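Local coordinates for cytoplasmic protein (Cryptococcus neoformans var. grubii serotype A, PDB 7LPO), which probably hydrolyses steryl beta-glucosides to sterol and glucose, as a glycoside hydrolase of family 5, at residues 39-44 against 97-102; 519-524 against 569-574; 90-95 against 134-139; 138-143 against 264-269. One frame throughout, in Å; residues are numbered along the deposited sequence.

Contact 1: residues 39-44 against 97-102; sequences RGVNLS and NLLRYV
Asn42 and Arg100 stand side by side on adjacent parallel strands of the TIM barrel, their side chains pointing the same way into its interior. Arg100 NH1 donates to Asn42 OD1 at 2.6 Å, with an angle of 160° at the hydrogen. The oxygen lies near the guanidinium plane, at its edge, while the amide is turned 75° from that plane. With CG anti to the backbone N (chi1 -177°) and the chain extended as far as NE, the arginine runs alongside the amide, and its CD comes within 3.1 Å of Asn42 OD1. In the backbone beside this pair the ladder is firm: Leu43 N reaches Arg100 O at 3.0 Å, and Arg100 N binds Val41 O. On the other sheet face, Val41 CG2 meets Leu99 CD2 at 3.8 Å, and Leu43 CD2 lies 4.2 Å from Leu99 CD1; helix 118-133 packs on Leu99 and Tyr101.

The ladder is looser at Val41, whose N makes a weak bond of 3.3 Å to Leu98 O. Beyond it Asn97 grips Arg39 twice at 2.9 Å, its OD1 taking Arg39 N and its N donating to Arg39 O, which holds the start firmly. At the far end Val102 N binds Leu43 O, and a water donates to Leu43 O, at 2.8 Å, and to Val102 O, bridging the strands in a buried setting. Arg100 has further partners in Asp267 (NE), Asn270 (NH2) and Glu521 (NH1). NH1 is thus shared between an amide and a carboxylate, and the guanidinium would be expected to polarise the Asn42 carbonyl.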
loop_
_atom_site.group_PDB
_atom_site.type_symbol
_atom_site.label_atom_id
_atom_site.label_comp_id
_atom_site.label_asym_id
_atom_site.label_seq_id
_atom_site.Cartn_x
_atom_site.Cartn_y
_atom_site.Cartn_z
ATOM N N ARG A 39 9.391 10.420 5.838
ATOM C CA ARG A 39 8.973 10.460 4.450
ATOM C C ARG A 39 9.902 9.596 3.622
ATOM O O ARG A 39 11.124 9.631 3.791
ATOM C CB ARG A 39 8.960 11.896 3.920
ATOM C CG ARG A 39 7.733 12.649 4.394
ATOM C CD ARG A 39 7.723 14.113 3.956
ATOM N NE ARG A 39 6.508 14.735 4.462
ATOM C CZ ARG A 39 6.076 15.946 4.140
ATOM N NH1 ARG A 39 6.764 16.700 3.294
ATOM N NH2 ARG A 39 4.936 16.391 4.669
ATOM N N GLY A 40 9.307 8.828 2.719
ATOM C CA GLY A 40 10.084 7.933 1.904
ATOM C C GLY A 40 9.245 7.246 0.853
ATOM O O GLY A 40 8.303 7.844 0.323
ATOM N N VAL A 41 9.577 5.986 0.556
ATOM C CA VAL A 41 8.980 5.254 -0.552
ATOM C C VAL A 41 8.691 3.826 -0.118
ATOM O O VAL A 41 9.261 3.313 0.849
ATOM C CB VAL A 41 9.901 5.247 -1.791
ATOM C CG1 VAL A 41 10.277 6.655 -2.165
ATOM C CG2 VAL A 41 11.183 4.433 -1.495
ATOM N N ASN A 42 7.773 3.194 -0.846
ATOM C CA ASN A 42 7.596 1.752 -0.767
ATOM C C ASN A 42 8.667 1.085 -1.618
ATOM O O ASN A 42 8.841 1.433 -2.791
ATOM C CB ASN A 42 6.211 1.349 -1.259
ATOM C CG ASN A 42 5.120 1.685 -0.264
ATOM O OD1 ASN A 42 4.623 0.811 0.453
ATOM N ND2 ASN A 42 4.755 2.960 -0.200
ATOM N N LEU A 43 9.368 0.120 -1.029
ATOM C CA LEU A 43 10.460 -0.606 -1.672
ATOM C C LEU A 43 10.223 -2.092 -1.413
ATOM O O LEU A 43 10.541 -2.584 -0.325
ATOM C CB LEU A 43 11.801 -0.142 -1.113
ATOM C CG LEU A 43 13.088 -0.709 -1.711
ATOM C CD1 LEU A 43 13.495 0.067 -2.941
ATOM C CD2 LEU A 43 14.198 -0.683 -0.656
ATOM N N SER A 44 9.661 -2.819 -2.380
ATOM C CA SER A 44 9.311 -2.333 -3.705
ATOM C C SER A 44 8.212 -3.217 -4.300
ATOM O O SER A 44 8.090 -4.390 -3.958
ATOM C CB SER A 44 10.535 -2.344 -4.619
ATOM O OG SER A 44 10.159 -2.200 -5.982
ATOM N N ASN A 97 13.927 9.366 4.522
ATOM C CA ASN A 97 14.446 8.670 5.694
ATOM C C ASN A 97 13.583 7.472 6.074
ATOM O O ASN A 97 13.735 6.936 7.181
ATOM C CB ASN A 97 14.554 9.628 6.883
ATOM C CG ASN A 97 13.242 10.349 7.175
ATOM O OD1 ASN A 97 12.209 10.048 6.574
ATOM N ND2 ASN A 97 13.278 11.303 8.101
ATOM N N LEU A 98 12.687 7.037 5.192
ATOM C CA LEU A 98 11.711 6.009 5.516
ATOM C C LEU A 98 11.543 5.070 4.334
ATOM O O LEU A 98 11.569 5.493 3.175
ATOM C CB LEU A 98 10.355 6.631 5.875
ATOM C CG LEU A 98 9.164 5.696 6.088
ATOM C CD1 LEU A 98 9.251 5.038 7.442
ATOM C CD2 LEU A 98 7.862 6.477 5.948
ATOM N N LEU A 99 11.377 3.791 4.643
ATOM C CA LEU A 99 11.100 2.766 3.649
ATOM C C LEU A 99 9.998 1.883 4.201
ATOM O O LEU A 99 10.094 1.432 5.344
ATOM C CB LEU A 99 12.337 1.919 3.337
ATOM C CG LEU A 99 13.557 2.639 2.776
ATOM C CD1 LEU A 99 14.751 1.704 2.816
ATOM C CD2 LEU A 99 13.304 3.134 1.373
ATOM N N ARG A 100 8.939 1.684 3.416
ATOM C CA ARG A 100 7.939 0.660 3.689
ATOM C C ARG A 100 8.387 -0.572 2.918
ATOM O O ARG A 100 8.421 -0.557 1.682
ATOM C CB ARG A 100 6.551 1.124 3.267
ATOM C CG ARG A 100 5.450 0.123 3.596
ATOM C CD ARG A 100 4.115 0.804 3.530
ATOM N NE ARG A 100 2.984 -0.095 3.726
ATOM C CZ ARG A 100 2.258 -0.613 2.741
ATOM N NH1 ARG A 100 2.553 -0.356 1.468
ATOM N NH2 ARG A 100 1.227 -1.391 3.033
ATOM N N TYR A 101 8.787 -1.616 3.641
ATOM C CA TYR A 101 9.459 -2.752 3.025
ATOM C C TYR A 101 8.444 -3.825 2.658
ATOM O O TYR A 101 7.775 -4.377 3.532
ATOM C CB TYR A 101 10.533 -3.327 3.949
ATOM C CG TYR A 101 11.331 -4.386 3.239
ATOM C CD1 TYR A 101 10.876 -5.698 3.177
ATOM C CD2 TYR A 101 12.512 -4.065 2.575
ATOM C CE1 TYR A 101 11.592 -6.672 2.492
ATOM C CE2 TYR A 101 13.236 -5.037 1.892
ATOM C CZ TYR A 101 12.769 -6.336 1.859
ATOM O OH TYR A 101 13.474 -7.302 1.172
ATOM N N VAL A 102 8.379 -4.151 1.375
ATOM C CA VAL A 102 7.357 -5.038 0.830
ATOM C C VAL A 102 7.881 -6.469 0.786
ATOM O O VAL A 102 8.946 -6.733 0.218
ATOM C CB VAL A 102 6.936 -4.572 -0.574
ATOM C CG1 VAL A 102 5.949 -5.542 -1.189
ATOM C CG2 VAL A 102 6.355 -3.166 -0.531
HETATM O O HOH W 1 10.618 -5.306 -1.126
#

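Contact 2: residues 519-524 against 569-574; sequences VGEIGI and AIWNYV
Glu521 and Trp571 lie where two neighbouring parallel strands of the TIM barrel, 518-522 and 567-570, run out into the pocket that holds a bound Tris molecule. The two side chains point the same way, with the carboxylate and indole planes 25° apart. Glu521 CD comes within 3.7 Å of Trp571 CE3, and its OE1 hovers off one side of the indole, toward the rim. The bond from CA to CB of Trp571 points toward residues 519-524, and CG stands anti to the backbone N (chi1 -172°). The carboxylate itself is gripped from elsewhere: Tyr454 OH and the amine of Tris bind OE1.

The backbones are joined unevenly, because the chain turns a corner at Gly520. Ala569 N donates to Val519 O at 2.9 Å, before the corner. Past it, Ile522 N makes a weak, bent bond to Ala569 O at 3.4 Å, whereas Trp571 N binds Ile522 O at 2.7 Å, approaching from above the carbonyl plane. Ala569 CB lies 3.4 Å from Gly520 O, at the bend. At Gly523 the CA comes within 3.7 Å of Trp571 O. Farther along, a water accepts from Ile524 N at 2.9 Å and lies beside Trp571 O.

A cis peptide joins Trp571 to Asn572. Such a bond after a tryptophan at the end of the last barrel strand, next to a glutamate on the preceding strand, is typical of the substrate pocket of family 5 glycoside hydrolases.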
loop_
_atom_site.group_PDB
_atom_site.type_symbol
_atom_site.label_atom_id
_atom_site.label_comp_id
_atom_site.label_asym_id
_atom_site.label_seq_id
_atom_site.Cartn_x
_atom_site.Cartn_y
_atom_site.Cartn_z
ATOM N N VAL A 519 0.789 8.071 5.856
ATOM C CA VAL A 519 0.093 7.628 4.651
ATOM C C VAL A 519 0.966 6.551 4.017
ATOM O O VAL A 519 1.942 6.849 3.323
ATOM C CB VAL A 519 -0.190 8.778 3.685
ATOM C CG1 VAL A 519 -0.907 8.248 2.460
ATOM C CG2 VAL A 519 -1.019 9.868 4.371
ATOM N N GLY A 520 0.617 5.287 4.261
ATOM C CA GLY A 520 1.500 4.193 3.889
ATOM C C GLY A 520 1.682 4.012 2.399
ATOM O O GLY A 520 2.686 3.432 1.973
ATOM N N GLU A 521 0.716 4.447 1.604
ATOM C CA GLU A 521 0.848 4.459 0.155
ATOM C C GLU A 521 0.190 5.710 -0.403
ATOM O O GLU A 521 -0.925 6.064 -0.008
ATOM C CB GLU A 521 0.194 3.241 -0.503
ATOM C CG GLU A 521 0.780 1.905 -0.145
ATOM C CD GLU A 521 0.189 0.776 -0.995
ATOM O OE1 GLU A 521 -0.427 1.072 -2.050
ATOM O OE2 GLU A 521 0.328 -0.400 -0.593
ATOM N N ILE A 522 0.873 6.352 -1.347
ATOM C CA ILE A 522 0.322 7.472 -2.105
ATOM C C ILE A 522 1.182 7.623 -3.348
ATOM O O ILE A 522 2.398 7.409 -3.296
ATOM C CB ILE A 522 0.277 8.769 -1.257
ATOM C CG1 ILE A 522 -0.280 9.940 -2.078
ATOM C CG2 ILE A 522 1.648 9.129 -0.713
ATOM C CD1 ILE A 522 -0.742 11.103 -1.231
ATOM N N GLY A 523 0.547 7.932 -4.476
ATOM C CA GLY A 523 1.293 8.042 -5.723
ATOM C C GLY A 523 0.397 8.321 -6.909
ATOM O O GLY A 523 -0.821 8.455 -6.778
ATOM N N ILE A 524 1.028 8.400 -8.080
ATOM C CA ILE A 524 0.339 8.723 -9.332
ATOM C C ILE A 524 0.902 7.867 -10.455
ATOM O O ILE A 524 2.029 7.362 -10.370
ATOM C CB ILE A 524 0.471 10.215 -9.712
ATOM C CG1 ILE A 524 1.946 10.610 -9.836
ATOM C CG2 ILE A 524 -0.202 11.113 -8.673
ATOM C CD1 ILE A 524 2.472 10.699 -11.258
ATOM N N ALA A 569 4.732 7.303 2.711
ATOM C CA ALA A 569 5.565 6.454 1.869
ATOM C C ALA A 569 4.949 6.463 0.476
ATOM O O ALA A 569 3.830 5.975 0.282
ATOM C CB ALA A 569 5.657 5.028 2.422
ATOM N N ILE A 570 5.681 7.032 -0.479
ATOM C CA ILE A 570 5.232 7.070 -1.861
ATOM C C ILE A 570 5.250 5.669 -2.464
ATOM O O ILE A 570 6.213 4.909 -2.299
ATOM C CB ILE A 570 6.128 8.020 -2.673
ATOM C CG1 ILE A 570 6.083 9.439 -2.095
ATOM C CG2 ILE A 570 5.715 7.982 -4.128
ATOM C CD1 ILE A 570 7.119 10.378 -2.710
ATOM N N TRP A 571 4.182 5.323 -3.179
ATOM C CA TRP A 571 4.147 4.130 -4.022
ATOM C C TRP A 571 4.497 4.547 -5.450
ATOM O O TRP A 571 3.747 5.316 -6.061
ATOM C CB TRP A 571 2.768 3.453 -3.992
ATOM C CG TRP A 571 2.799 2.134 -4.713
ATOM C CD1 TRP A 571 2.622 1.921 -6.049
ATOM C CD2 TRP A 571 3.078 0.851 -4.136
ATOM N NE1 TRP A 571 2.785 0.585 -6.342
ATOM C CE2 TRP A 571 3.065 -0.094 -5.187
ATOM C CE3 TRP A 571 3.339 0.412 -2.837
ATOM C CZ2 TRP A 571 3.289 -1.454 -4.972
ATOM C CZ3 TRP A 571 3.568 -0.935 -2.622
ATOM C CH2 TRP A 571 3.542 -1.854 -3.685
ATOM N N ASN A 572 5.622 4.061 -5.992
ATOM C CA ASN A 572 6.646 3.275 -5.312
ATOM C C ASN A 572 7.982 3.514 -6.053
ATOM O O ASN A 572 8.074 4.370 -6.937
ATOM C CB ASN A 572 6.298 1.790 -5.282
ATOM C CG ASN A 572 6.099 1.202 -6.662
ATOM O OD1 ASN A 572 5.788 1.900 -7.639
ATOM N ND2 ASN A 572 6.264 -0.099 -6.744
ATOM N N TYR A 573 9.011 2.757 -5.688
ATOM C CA TYR A 573 10.326 2.803 -6.322
ATOM C C TYR A 573 10.630 1.407 -6.853
ATOM O O TYR A 573 10.715 0.451 -6.078
ATOM C CB TYR A 573 11.382 3.262 -5.316
ATOM C CG TYR A 573 12.744 3.542 -5.893
ATOM C CD1 TYR A 573 13.062 4.798 -6.402
ATOM C CD2 TYR A 573 13.727 2.552 -5.909
ATOM C CE1 TYR A 573 14.324 5.056 -6.927
ATOM C CE2 TYR A 573 14.984 2.797 -6.418
ATOM C CZ TYR A 573 15.285 4.054 -6.924
ATOM O OH TYR A 573 16.545 4.290 -7.444
ATOM N N VAL A 574 10.775 1.287 -8.165
ATOM C CA VAL A 574 10.907 -0.020 -8.797
ATOM C C VAL A 574 12.166 -0.047 -9.653
ATOM O O VAL A 574 12.147 0.457 -10.789
ATOM C CB VAL A 574 9.673 -0.350 -9.651
ATOM C CG1 VAL A 574 9.774 -1.746 -10.231
ATOM C CG2 VAL A 574 8.391 -0.190 -8.833
HETATM O O HOH W 2 3.804 7.467 -7.799
#

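Contact 3: residues 90-95 against 134-139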
loop_
_atom_site.group_PDB
_atom_site.type_symbol
_atom_site.label_atom_id
_atom_site.label_comp_id
_atom_site.label_asym_id
_atom_site.label_seq_id
_atom_site.Cartn_x
_atom_site.Cartn_y
_atom_site.Cartn_z
ATOM N N ARG A 90 20.465 7.179 -3.890
ATOM C CA ARG A 90 19.536 8.070 -4.568
ATOM C C ARG A 90 18.384 8.438 -3.647
ATOM O O ARG A 90 18.040 9.615 -3.498
ATOM C CB ARG A 90 19.031 7.402 -5.844
ATOM C CG ARG A 90 18.165 8.290 -6.733
ATOM C CD ARG A 90 17.829 7.575 -8.060
ATOM N NE ARG A 90 19.015 7.347 -8.890
ATOM C CZ ARG A 90 19.527 6.152 -9.175
ATOM N NH1 ARG A 90 18.968 5.037 -8.709
ATOM N NH2 ARG A 90 20.599 6.072 -9.945
ATOM N N LEU A 91 17.780 7.441 -3.005
ATOM C CA LEU A 91 16.652 7.717 -2.125
ATOM C C LEU A 91 17.067 8.629 -0.976
ATOM O O LEU A 91 16.338 9.560 -0.615
ATOM C CB LEU A 91 16.077 6.407 -1.596
ATOM C CG LEU A 91 15.525 5.453 -2.652
ATOM C CD1 LEU A 91 15.107 4.115 -2.048
ATOM C CD2 LEU A 91 14.340 6.092 -3.382
ATOM N N LYS A 92 18.250 8.397 -0.404
ATOM C CA LYS A 92 18.699 9.253 0.691
ATOM C C LYS A 92 18.989 10.669 0.205
ATOM O O LYS A 92 18.647 11.648 0.882
ATOM C CB LYS A 92 19.941 8.655 1.357
ATOM C CG LYS A 92 20.114 9.079 2.814
ATOM C CD LYS A 92 19.152 8.306 3.709
ATOM C CE LYS A 92 19.259 8.725 5.167
ATOM N NZ LYS A 92 18.096 9.553 5.598
ATOM N N ALA A 93 19.610 10.798 -0.970
ATOM C CA ALA A 93 19.914 12.113 -1.527
ATOM C C ALA A 93 18.652 12.908 -1.847
ATOM O O ALA A 93 18.704 14.142 -1.893
ATOM C CB ALA A 93 20.775 11.960 -2.787
ATOM N N TRP A 94 17.530 12.226 -2.083
ATOM C CA TRP A 94 16.243 12.872 -2.290
ATOM C C TRP A 94 15.593 13.289 -0.983
ATOM O O TRP A 94 14.466 13.801 -1.005
ATOM C CB TRP A 94 15.294 11.943 -3.050
ATOM C CG TRP A 94 15.552 11.835 -4.528
ATOM C CD1 TRP A 94 16.205 12.740 -5.322
ATOM C CD2 TRP A 94 15.141 10.768 -5.388
ATOM N NE1 TRP A 94 16.225 12.292 -6.629
ATOM C CE2 TRP A 94 15.586 11.082 -6.689
ATOM C CE3 TRP A 94 14.433 9.578 -5.187
ATOM C CZ2 TRP A 94 15.355 10.245 -7.774
ATOM C CZ3 TRP A 94 14.212 8.738 -6.278
ATOM C CH2 TRP A 94 14.666 9.083 -7.549
ATOM N N GLY A 95 16.276 13.093 0.145
ATOM C CA GLY A 95 15.780 13.517 1.436
ATOM C C GLY A 95 14.978 12.480 2.190
ATOM O O GLY A 95 14.528 12.761 3.306
ATOM N N TRP A 134 22.593 3.043 5.543
ATOM C CA TRP A 134 22.264 4.304 4.891
ATOM C C TRP A 134 21.357 5.197 5.728
ATOM O O TRP A 134 20.964 6.268 5.258
ATOM C CB TRP A 134 21.608 4.035 3.538
ATOM C CG TRP A 134 22.592 3.657 2.487
ATOM C CD1 TRP A 134 22.926 2.397 2.100
ATOM C CD2 TRP A 134 23.379 4.547 1.685
ATOM N NE1 TRP A 134 23.878 2.443 1.109
ATOM C CE2 TRP A 134 24.165 3.753 0.830
ATOM C CE3 TRP A 134 23.490 5.937 1.601
ATOM C CZ2 TRP A 134 25.056 4.301 -0.087
ATOM C CZ3 TRP A 134 24.367 6.478 0.686
ATOM C CH2 TRP A 134 25.142 5.663 -0.144
ATOM N N GLY A 135 21.004 4.787 6.939
ATOM C CA GLY A 135 20.269 5.649 7.838
ATOM C C GLY A 135 18.770 5.660 7.672
ATOM O O GLY A 135 18.128 6.628 8.091
ATOM N N PHE A 136 18.185 4.611 7.111
ATOM C CA PHE A 136 16.745 4.549 6.924
ATOM C C PHE A 136 16.050 3.978 8.152
ATOM O O PHE A 136 16.566 3.072 8.810
ATOM C CB PHE A 136 16.394 3.688 5.707
ATOM C CG PHE A 136 16.660 4.357 4.410
ATOM C CD1 PHE A 136 15.811 5.344 3.949
ATOM C CD2 PHE A 136 17.771 4.018 3.655
ATOM C CE1 PHE A 136 16.064 5.987 2.763
ATOM C CE2 PHE A 136 18.024 4.647 2.467
ATOM C CZ PHE A 136 17.168 5.640 2.017
ATOM N N ARG A 137 14.872 4.518 8.454
ATOM C CA ARG A 137 13.893 3.819 9.272
ATOM C C ARG A 137 13.024 2.981 8.344
ATOM O O ARG A 137 12.765 3.364 7.200
ATOM C CB ARG A 137 13.025 4.790 10.075
ATOM C CG ARG A 137 13.797 5.798 10.915
ATOM C CD ARG A 137 14.664 5.140 12.009
ATOM N NE ARG A 137 15.100 6.169 12.952
ATOM C CZ ARG A 137 15.246 5.996 14.262
ATOM N NH1 ARG A 137 15.010 4.813 14.819
ATOM N NH2 ARG A 137 15.622 7.018 15.020
ATOM N N VAL A 138 12.583 1.827 8.835
ATOM C CA VAL A 138 11.836 0.872 8.025
ATOM C C VAL A 138 10.652 0.351 8.832
ATOM O O VAL A 138 10.783 0.073 10.030
ATOM C CB VAL A 138 12.727 -0.312 7.586
ATOM C CG1 VAL A 138 11.891 -1.359 6.869
ATOM C CG2 VAL A 138 13.881 0.139 6.709
ATOM N N PHE A 139 9.492 0.201 8.181
ATOM C CA PHE A 139 8.436 -0.636 8.731
ATOM C C PHE A 139 8.012 -1.655 7.679
ATOM O O PHE A 139 8.070 -1.407 6.469
ATOM C CB PHE A 139 7.251 0.180 9.315
ATOM C CG PHE A 139 6.395 0.893 8.318
ATOM C CD1 PHE A 139 6.786 2.099 7.795
ATOM C CD2 PHE A 139 5.151 0.393 7.983
ATOM C CE1 PHE A 139 5.977 2.778 6.903
ATOM C CE2 PHE A 139 4.336 1.059 7.093
ATOM C CZ PHE A 139 4.742 2.260 6.561
#
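Lys92 and Phe136 run alongside one another in opposite senses, the aliphatic chain of the lysine lying over one face of the phenyl ring. The touching atom is Lys92 CD, 4.0 Å from the centroid of the Phe136 ring and 22° off its normal, a CH-pi contact displaced toward CZ. Lys92 CG is anti to the backbone N, at a chi1 of -154°, and a bend at chi2 then lays CD over the ring. The ammonium continues past the phenyl: NZ is 5.3 Å from the Phe136 centroid, at most a weak cation-pi attraction, and its hydrogen bond goes to Tyr96 O. On its way the chain grazes the backbone, with Lys92 CE only 3.0 Å from Trp134 O.

Both segments carry alpha-to-beta turns of the barrel, at the end where its strands begin. Helix 83-93 and helix 118-133 each finish in a Schellman motif, closed by the positive-phi glycines Gly95 and Gly135; Gly95 N returns to Lys92 O at 2.9 Å. Gly135 sits beside the lysine, its O 3.8 Å from Lys92 CE.

Leu91 approaches the same phenyl obliquely, its CB 3.9 Å from Phe136 CZ. Trp134 flanks the lysine from farther off, with CE3 at 4.5 Å from Lys92 CB, and its NE1 is held by Asp85. Leu99 of the adjoining strand also packs on Phe136.

Contact 4: residues 138-143 against 264-269; sequences VFMDPH and IGWDSI
Met140 bonds through both its N and its O to strand 263-267, which runs parallel to strand 137-143 in the TIM barrel; the short axes come within 4.5 Å, with 17° between their directions. Met140 N donates to Gly265 O at 3.1 Å, Asp267 N returns to Met140 O at 2.8 Å, and Ile264 N closes the ladder on Val138 O.

On the face toward helices 232-254 and 400-419, Met140 lies over the indole of Trp266. A chi1 of -50° sets CG beside the backbone N, and this atom sits 3.5 Å from the centroid of the six-membered ring of Trp266, almost on its normal. Met140 CB presses on Trp266 CE3 at 3.3 Å, while the sulfur stands oblique to the ring in a longer Met-aromatic contact. Trp266 NE1 is held by His420.

On the barrel-interior face, Asp267 OD2 meets the edge of the Phe139 ring, 3.6 Å from CE2, with the carboxylate turned 59° from it. This oxygen also pairs with Arg100. Asp141 OD2 accepts from His143 ND1 on its syn lone pair, and a water donates to Asp141 OD1 at 2.7 Å and to Ser268 O at 2.6 Å.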
loop_
_atom_site.group_PDB
_atom_site.type_symbol
_atom_site.label_atom_id
_atom_site.label_comp_id
_atom_site.label_asym_id
_atom_site.label_seq_id
_atom_site.Cartn_x
_atom_site.Cartn_y
_atom_site.Cartn_z
ATOM N N VAL A 138 12.583 1.827 8.835
ATOM C CA VAL A 138 11.836 0.872 8.025
ATOM C C VAL A 138 10.652 0.351 8.832
ATOM O O VAL A 138 10.783 0.073 10.030
ATOM C CB VAL A 138 12.727 -0.312 7.586
ATOM C CG1 VAL A 138 11.891 -1.359 6.869
ATOM C CG2 VAL A 138 13.881 0.139 6.709
ATOM N N PHE A 139 9.492 0.201 8.181
ATOM C CA PHE A 139 8.436 -0.636 8.731
ATOM C C PHE A 139 8.012 -1.655 7.679
ATOM O O PHE A 139 8.070 -1.407 6.469
ATOM C CB PHE A 139 7.251 0.180 9.315
ATOM C CG PHE A 139 6.395 0.893 8.318
ATOM C CD1 PHE A 139 6.786 2.099 7.795
ATOM C CD2 PHE A 139 5.151 0.393 7.983
ATOM C CE1 PHE A 139 5.977 2.778 6.903
ATOM C CE2 PHE A 139 4.336 1.059 7.093
ATOM C CZ PHE A 139 4.742 2.260 6.561
ATOM N N MET A 140 7.670 -2.840 8.168
ATOM C CA MET A 140 7.489 -4.022 7.341
ATOM C C MET A 140 6.049 -4.128 6.858
ATOM O O MET A 140 5.108 -3.966 7.639
ATOM C CB MET A 140 7.859 -5.275 8.133
ATOM C CG MET A 140 9.207 -5.236 8.830
ATOM S SD MET A 140 10.585 -4.966 7.691
ATOM C CE MET A 140 10.749 -6.423 6.801
ATOM N N ASP A 141 5.883 -4.433 5.579
ATOM C CA ASP A 141 4.567 -4.521 4.953
ATOM C C ASP A 141 4.340 -5.938 4.459
ATOM O O ASP A 141 4.900 -6.327 3.418
ATOM C CB ASP A 141 4.463 -3.523 3.802
ATOM C CG ASP A 141 3.412 -3.910 2.765
ATOM O OD1 ASP A 141 2.397 -4.561 3.119
ATOM O OD2 ASP A 141 3.613 -3.551 1.583
ATOM N N PRO A 142 3.557 -6.758 5.177
ATOM C CA PRO A 142 3.090 -8.028 4.601
ATOM C C PRO A 142 2.084 -7.757 3.495
ATOM O O PRO A 142 0.931 -7.390 3.757
ATOM C CB PRO A 142 2.442 -8.749 5.790
ATOM C CG PRO A 142 2.475 -7.808 6.920
ATOM C CD PRO A 142 2.870 -6.458 6.436
ATOM N N HIS A 143 2.513 -7.904 2.252
ATOM C CA HIS A 143 1.817 -7.299 1.132
ATOM C C HIS A 143 1.039 -8.335 0.339
ATOM O O HIS A 143 1.500 -9.464 0.137
ATOM C CB HIS A 143 2.799 -6.578 0.207
ATOM C CG HIS A 143 2.129 -5.680 -0.783
ATOM N ND1 HIS A 143 1.997 -4.322 -0.585
ATOM C CD2 HIS A 143 1.520 -5.951 -1.963
ATOM C CE1 HIS A 143 1.349 -3.792 -1.606
ATOM N NE2 HIS A 143 1.041 -4.760 -2.453
ATOM N N ILE A 264 11.268 -0.131 12.734
ATOM C CA ILE A 264 10.574 0.471 13.863
ATOM C C ILE A 264 9.217 -0.157 14.148
ATOM O O ILE A 264 8.675 0.048 15.241
ATOM C CB ILE A 264 10.413 1.984 13.641
ATOM C CG1 ILE A 264 9.505 2.280 12.444
ATOM C CG2 ILE A 264 11.776 2.624 13.432
ATOM C CD1 ILE A 264 9.276 3.796 12.201
ATOM N N GLY A 265 8.654 -0.908 13.213
ATOM C CA GLY A 265 7.340 -1.482 13.439
ATOM C C GLY A 265 6.878 -2.296 12.251
ATOM O O GLY A 265 7.598 -2.471 11.260
ATOM N N TRP A 266 5.643 -2.778 12.361
ATOM C CA TRP A 266 5.060 -3.672 11.375
ATOM C C TRP A 266 3.687 -3.158 10.974
ATOM O O TRP A 266 2.875 -2.806 11.838
ATOM C CB TRP A 266 4.959 -5.106 11.921
ATOM C CG TRP A 266 6.297 -5.703 12.225
ATOM C CD1 TRP A 266 7.115 -5.376 13.262
ATOM C CD2 TRP A 266 6.974 -6.721 11.484
ATOM N NE1 TRP A 266 8.259 -6.122 13.214
ATOM C CE2 TRP A 266 8.200 -6.959 12.132
ATOM C CE3 TRP A 266 6.658 -7.457 10.343
ATOM C CZ2 TRP A 266 9.119 -7.887 11.669
ATOM C CZ3 TRP A 266 7.568 -8.376 9.878
ATOM C CH2 TRP A 266 8.783 -8.592 10.545
ATOM N N ASP A 267 3.450 -3.092 9.664
ATOM C CA ASP A 267 2.124 -2.865 9.113
ATOM C C ASP A 267 1.293 -4.138 9.244
ATOM O O ASP A 267 1.824 -5.249 9.344
ATOM C CB ASP A 267 2.219 -2.456 7.642
ATOM C CG ASP A 267 1.182 -1.399 7.241
ATOM O OD1 ASP A 267 0.177 -1.203 7.960
ATOM O OD2 ASP A 267 1.381 -0.761 6.183
ATOM N N SER A 268 -0.027 -3.969 9.256
ATOM C CA SER A 268 -0.912 -5.123 9.205
ATOM C C SER A 268 -1.120 -5.542 7.748
ATOM O O SER A 268 -0.627 -4.905 6.814
ATOM C CB SER A 268 -2.227 -4.826 9.922
ATOM O OG SER A 268 -2.883 -3.709 9.381
ATOM N N ILE A 269 -1.834 -6.650 7.549
ATOM C CA ILE A 269 -1.990 -7.204 6.214
ATOM C C ILE A 269 -2.479 -6.132 5.262
ATOM O O ILE A 269 -3.448 -5.420 5.542
ATOM C CB ILE A 269 -2.951 -8.402 6.251
ATOM C CG1 ILE A 269 -3.083 -9.005 4.854
ATOM C CG2 ILE A 269 -4.303 -8.008 6.785
ATOM C CD1 ILE A 269 -3.702 -10.398 4.867
HETATM O O HOH W 3 0.550 -3.673 4.873
#

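From the N terminus, contact 1 first pairs strand 35-43 with strand 98-104, closing a loop that contains helix 83-93. Contact 3 starts on that helix before contact 1 has closed, so the two cross; it ends at residues 134-139, beyond helix 118-133. Contact 4 begins on the same strand, sharing Val138 and Phe139, and spans the long excursion to 264-269. Contact 2 comes last, in series, and reaches back: strand 567-570 pairs with strand 35-43, where Asn42 N meets Ile570 O, joining the end of the barrel to its beginning. Inside it, Arg100 links contacts 1, 2 and 4, while Tyr573 joins contact 2 to Arg90 of contact 3.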